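Local coordinates for dephospho-CoA kinase (Mycobacterium paratuberculosis, PDB 6N39), which probably catalyses the last step of coenzyme A biosynthesis, the ATP-dependent phosphorylation of the 3'-hydroxyl group of dephospho-coenzyme A, at residues P226-Q231 and A266-D271; F132-I137 and V176-L181. One frame throughout, in Å; residues are numbered along the deposited sequence.

Interaction 1. Residues P226-Q231 and A266-D271. With ACT (acetate ion), chain G.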
# COMPACT_ATOMS: atom_id res chain seq x y z
N PRO A 226 2.78 -14.94 -9.60
CA PRO A 226 3.29 -15.41 -8.30
C PRO A 226 3.43 -14.31 -7.28
O PRO A 226 3.52 -14.60 -6.08
CB PRO A 226 4.67 -16.00 -8.65
CG PRO A 226 4.64 -16.22 -10.14
CD PRO A 226 3.75 -15.15 -10.69
N GLU A 227 3.44 -13.04 -7.70
CA GLU A 227 3.55 -11.92 -6.79
C GLU A 227 2.22 -11.40 -6.26
O GLU A 227 2.22 -10.49 -5.42
CB GLU A 227 4.27 -10.76 -7.47
CG GLU A 227 5.76 -10.92 -7.59
CD GLU A 227 6.37 -9.67 -8.18
OE1 GLU A 227 6.77 -9.70 -9.36
OE2 GLU A 227 6.41 -8.65 -7.46
N TRP A 228 1.08 -11.91 -6.73
CA TRP A 228 -0.20 -11.41 -6.21
C TRP A 228 -0.34 -11.55 -4.70
O TRP A 228 -0.89 -10.62 -4.08
CB TRP A 228 -1.39 -12.10 -6.89
CG TRP A 228 -1.71 -11.58 -8.26
CD1 TRP A 228 -1.39 -10.36 -8.78
CD2 TRP A 228 -2.41 -12.30 -9.29
NE1 TRP A 228 -1.84 -10.28 -10.08
CE2 TRP A 228 -2.48 -11.45 -10.41
CE3 TRP A 228 -2.99 -13.57 -9.36
CZ2 TRP A 228 -3.09 -11.83 -11.60
CZ3 TRP A 228 -3.61 -13.95 -10.54
CH2 TRP A 228 -3.65 -13.08 -11.65
N PRO A 229 0.07 -12.64 -4.05
CA PRO A 229 -0.09 -12.68 -2.58
C PRO A 229 0.65 -11.56 -1.86
O PRO A 229 0.08 -10.94 -0.95
CB PRO A 229 0.44 -14.08 -2.21
CG PRO A 229 0.28 -14.90 -3.47
CD PRO A 229 0.57 -13.93 -4.59
N ALA A 230 1.90 -11.26 -2.25
CA ALA A 230 2.64 -10.18 -1.60
C ALA A 230 2.01 -8.82 -1.88
O ALA A 230 1.89 -7.98 -0.96
CB ALA A 230 4.11 -10.20 -2.07
N GLN A 231 1.59 -8.58 -3.13
CA GLN A 231 0.90 -7.32 -3.43
C GLN A 231 -0.36 -7.18 -2.60
O GLN A 231 -0.67 -6.10 -2.06
CB GLN A 231 0.57 -7.23 -4.93
CG GLN A 231 1.83 -7.24 -5.85
CD GLN A 231 1.49 -7.38 -7.34
OE1 GLN A 231 0.33 -7.46 -7.73
NE2 GLN A 231 2.52 -7.42 -8.17
N ALA A 266 -6.81 -15.20 -14.96
CA ALA A 266 -7.64 -14.18 -14.33
C ALA A 266 -7.28 -12.82 -14.90
O ALA A 266 -6.19 -12.61 -15.44
CB ALA A 266 -7.47 -14.17 -12.81
N LYS A 267 -8.23 -11.89 -14.77
CA LYS A 267 -7.96 -10.49 -15.05
C LYS A 267 -6.98 -9.94 -14.01
O LYS A 267 -7.04 -10.32 -12.83
CB LYS A 267 -9.29 -9.73 -15.03
CG LYS A 267 -9.32 -8.38 -15.69
CD LYS A 267 -10.69 -7.74 -15.48
CE LYS A 267 -10.69 -6.26 -15.84
NZ LYS A 267 -11.85 -5.54 -15.24
N ASP A 268 -6.05 -9.08 -14.42
CA ASP A 268 -5.01 -8.62 -13.49
C ASP A 268 -5.50 -7.40 -12.69
O ASP A 268 -5.05 -6.27 -12.84
CB ASP A 268 -3.70 -8.32 -14.23
CG ASP A 268 -2.49 -8.22 -13.26
OD1 ASP A 268 -2.69 -8.01 -12.05
OD2 ASP A 268 -1.35 -8.36 -13.72
N VAL A 269 -6.44 -7.68 -11.80
CA VAL A 269 -6.92 -6.69 -10.85
C VAL A 269 -7.13 -7.41 -9.53
O VAL A 269 -7.69 -8.51 -9.49
CB VAL A 269 -8.20 -5.99 -11.35
CG1 VAL A 269 -9.21 -7.00 -11.82
CG2 VAL A 269 -8.79 -5.08 -10.26
N ILE A 270 -6.63 -6.82 -8.45
CA ILE A 270 -6.72 -7.46 -7.13
C ILE A 270 -8.00 -6.99 -6.45
O ILE A 270 -8.24 -5.79 -6.31
CB ILE A 270 -5.48 -7.12 -6.29
CG1 ILE A 270 -4.26 -7.86 -6.87
CG2 ILE A 270 -5.70 -7.50 -4.82
CD1 ILE A 270 -2.97 -7.64 -6.11
N ASP A 271 -8.83 -7.94 -6.00
CA ASP A 271 -10.04 -7.59 -5.26
C ASP A 271 -9.82 -7.76 -3.77
O ASP A 271 -9.32 -8.80 -3.33
CB ASP A 271 -11.24 -8.44 -5.69
CG ASP A 271 -11.67 -8.14 -7.11
OD1 ASP A 271 -11.05 -8.70 -8.03
OD2 ASP A 271 -12.61 -7.34 -7.27
C ACT G . -11.85 -12.31 -13.65
O ACT G . -12.62 -12.19 -14.67
OXT ACT G . -10.69 -12.84 -13.55
CH3 ACT G . -12.42 -11.71 -12.32
O HOH W 1 0.65 -8.37 -11.17
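Trp-228 reaches across from the first turn of its helix and hands its indole N-H to the carboxylate of Asp-268, NE1 to OD1 at 3.1 Å with an angle of 147° at the hydrogen. The bond is made askew on both sides: OD1 lies slightly off the ring plane, while NE1 comes to the carboxylate from above, 53° out of its plane, the two flat groups being turned 74° against each other. A water near the same N-H accepts a weak second bond from NE1 and lies 3.2 Å from Asp-268 OD2, to which it may donate.

Two apolar contacts touch the indole at separate points of its outline. Its six-membered ring meets the methyl of Ala-266, CH2 to CB 4.1 Å, and CD1 on the pyrrole side meets Ile-270 CD1, also at 4.1 Å. The Ile-270 side chain crosses that of Gln-231 at about a right angle, its CD1 3.7 Å from Gln-231 OE1.

Further out, Arg-337 holds both acceptors: it forms a salt bridge with Asp-268 OD1 and a hydrogen bond with Gln-231 OE1, so OD1 serves a charged donor as well as the indole. Asp-268 is also the centre of an inverse gamma turn, closed by a weak bond from Val-269 N to Lys-267 O, which turns the chain between the weakly bonded pair 266-267 and strand 270-276. Lys-267 N gives a hydrogen bond to OXT of an acetate, probably from the crystallisation liquor, at 2.9 Å. The N-terminal end of helix 228-243 thus packs against the turn and the start of strand 270-276 within the UPF0157 (GrpB) region.

Interaction 2. Residues F132-I137 and V176-L181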
# COMPACT_ATOMS: atom_id res chain seq x y z
N PHE A 132 1.67 4.34 3.97
CA PHE A 132 1.77 5.10 2.72
C PHE A 132 0.95 4.48 1.60
O PHE A 132 0.79 3.26 1.52
CB PHE A 132 3.23 5.20 2.25
CG PHE A 132 4.12 5.96 3.20
CD1 PHE A 132 4.27 7.33 3.08
CD2 PHE A 132 4.76 5.30 4.22
CE1 PHE A 132 5.06 8.03 3.96
CE2 PHE A 132 5.55 6.00 5.12
CZ PHE A 132 5.71 7.36 4.98
N PRO A 133 0.42 5.32 0.69
CA PRO A 133 -0.24 4.79 -0.52
C PRO A 133 0.72 4.13 -1.50
O PRO A 133 0.27 3.41 -2.40
CB PRO A 133 -0.90 6.03 -1.14
CG PRO A 133 -0.32 7.22 -0.45
CD PRO A 133 0.26 6.77 0.87
N LEU A 134 2.03 4.35 -1.35
CA LEU A 134 3.03 3.83 -2.27
C LEU A 134 4.39 3.92 -1.59
O LEU A 134 4.71 4.94 -0.99
CB LEU A 134 3.03 4.65 -3.56
CG LEU A 134 3.87 4.15 -4.73
CD1 LEU A 134 3.17 2.97 -5.40
CD2 LEU A 134 4.06 5.29 -5.72
N VAL A 135 5.18 2.86 -1.71
CA VAL A 135 6.51 2.80 -1.11
C VAL A 135 7.52 2.44 -2.19
O VAL A 135 7.33 1.46 -2.93
CB VAL A 135 6.56 1.79 0.06
CG1 VAL A 135 7.97 1.66 0.62
CG2 VAL A 135 5.60 2.21 1.20
N VAL A 136 8.58 3.24 -2.29
CA VAL A 136 9.70 3.01 -3.21
C VAL A 136 10.92 2.62 -2.39
O VAL A 136 11.29 3.32 -1.44
CB VAL A 136 10.01 4.25 -4.06
CG1 VAL A 136 11.14 3.95 -5.06
CG2 VAL A 136 8.78 4.69 -4.79
N ILE A 137 11.56 1.52 -2.75
CA ILE A 137 12.77 1.10 -2.05
C ILE A 137 13.86 0.89 -3.09
O ILE A 137 13.63 0.20 -4.09
CB ILE A 137 12.54 -0.16 -1.20
CG1 ILE A 137 11.34 0.07 -0.28
CG2 ILE A 137 13.79 -0.48 -0.40
CD1 ILE A 137 11.14 -0.97 0.78
N VAL A 176 7.76 -5.23 1.26
CA VAL A 176 6.94 -4.05 1.47
C VAL A 176 7.17 -2.96 0.41
O VAL A 176 6.68 -1.85 0.56
CB VAL A 176 7.14 -3.48 2.90
CG1 VAL A 176 6.64 -4.49 3.97
CG2 VAL A 176 8.61 -3.16 3.16
N ALA A 177 7.88 -3.27 -0.66
CA ALA A 177 8.13 -2.28 -1.72
C ALA A 177 7.06 -2.37 -2.80
O ALA A 177 6.90 -3.42 -3.45
CB ALA A 177 9.50 -2.49 -2.35
N ASP A 178 6.34 -1.27 -3.04
CA ASP A 178 5.51 -1.20 -4.24
C ASP A 178 6.37 -1.05 -5.47
O ASP A 178 6.05 -1.59 -6.54
CB ASP A 178 4.53 -0.05 -4.15
CG ASP A 178 3.58 -0.21 -2.98
OD1 ASP A 178 2.67 -1.05 -3.09
OD2 ASP A 178 3.80 0.45 -1.94
N ILE A 179 7.47 -0.30 -5.35
CA ILE A 179 8.41 -0.10 -6.45
C ILE A 179 9.79 -0.47 -5.93
O ILE A 179 10.26 0.07 -4.92
CB ILE A 179 8.38 1.34 -6.98
CG1 ILE A 179 6.99 1.66 -7.55
CG2 ILE A 179 9.45 1.53 -8.03
CD1 ILE A 179 6.73 3.13 -7.78
N TRP A 180 10.42 -1.42 -6.60
CA TRP A 180 11.67 -2.07 -6.20
C TRP A 180 12.69 -1.65 -7.24
O TRP A 180 12.68 -2.15 -8.37
CB TRP A 180 11.46 -3.58 -6.17
CG TRP A 180 12.59 -4.43 -5.71
CD1 TRP A 180 13.16 -5.46 -6.40
CD2 TRP A 180 13.25 -4.37 -4.45
NE1 TRP A 180 14.16 -6.03 -5.65
CE2 TRP A 180 14.24 -5.38 -4.44
CE3 TRP A 180 13.13 -3.55 -3.32
CZ2 TRP A 180 15.08 -5.59 -3.37
CZ3 TRP A 180 13.97 -3.76 -2.25
CH2 TRP A 180 14.93 -4.78 -2.28
N LEU A 181 13.59 -0.73 -6.87
CA LEU A 181 14.35 0.04 -7.85
C LEU A 181 15.84 -0.26 -7.72
O LEU A 181 16.44 0.01 -6.67
CB LEU A 181 14.03 1.52 -7.66
CG LEU A 181 14.15 2.46 -8.83
CD1 LEU A 181 13.38 3.73 -8.55
CD2 LEU A 181 15.63 2.75 -9.01
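Ile-137 packs on Ala-177, in the loop before strand 179-182, to make the apolar centre, CG1 to CB 3.8 Å, and Ile-137 CD1 goes on to Val-176 CG2. The CG2 branch of Ile-137, anti to the backbone N, meets the edge of the Trp-180 ring at CZ3, 3.8 Å away. On the other face of the sheet Ile-179 CD1 touches both Val-136 CG2 at 3.9 Å and Leu-134 CD2 at 4.0 Å.

Between these faces runs a parallel ladder. Val-135 O accepts from Ile-179 N at 3.0 Å, Ile-179 O from Ile-137 N, and Ile-137 O from Leu-181 N, the middle bond nearly straight at 170°.

At the polar edge Asp-178 continues the pairing with its side chain: OD2 takes the Val-135 N-H at 2.8 Å on its anti side, while its own N gives a weak second bond to Val-135 O. The other oxygen, OD1, forms a salt bridge with Arg-238, which also binds Phe-132 O.

Strand 179-182 is an edge strand of the five-stranded parallel sheet of this P-loop kinase fold. Strand 135-139 lies between it and strand 10-16, helix 187-210 covers the Ile-179 face, and Trp-180 packs against helix 170-176.

How the interactions relate
The two contacts illustrate how one chain carries two different domains: interaction 2 pairs strands in the kinase part, interaction 1 sets a helix end against a turn and a strand start in the UPF0157 region, which is involved in proper folding of the full-length enzyme. Their centres are 16 Å apart and their nearest atoms about 6 Å, without touching. Charged residues bridge the gap. Arg-174, whose cation-pi partner is Trp-180 of interaction 2, forms a salt bridge with Glu-227 of segment 226-231, and Arg-238, on helix 228-243, reaches the kinase part as well. Interaction 2 is the nearer to the active site: the Ile-137 side chain is about 7 Å from that of Ala-20 in the predicted ATP-binding loop, whereas interaction 1 lies away from it.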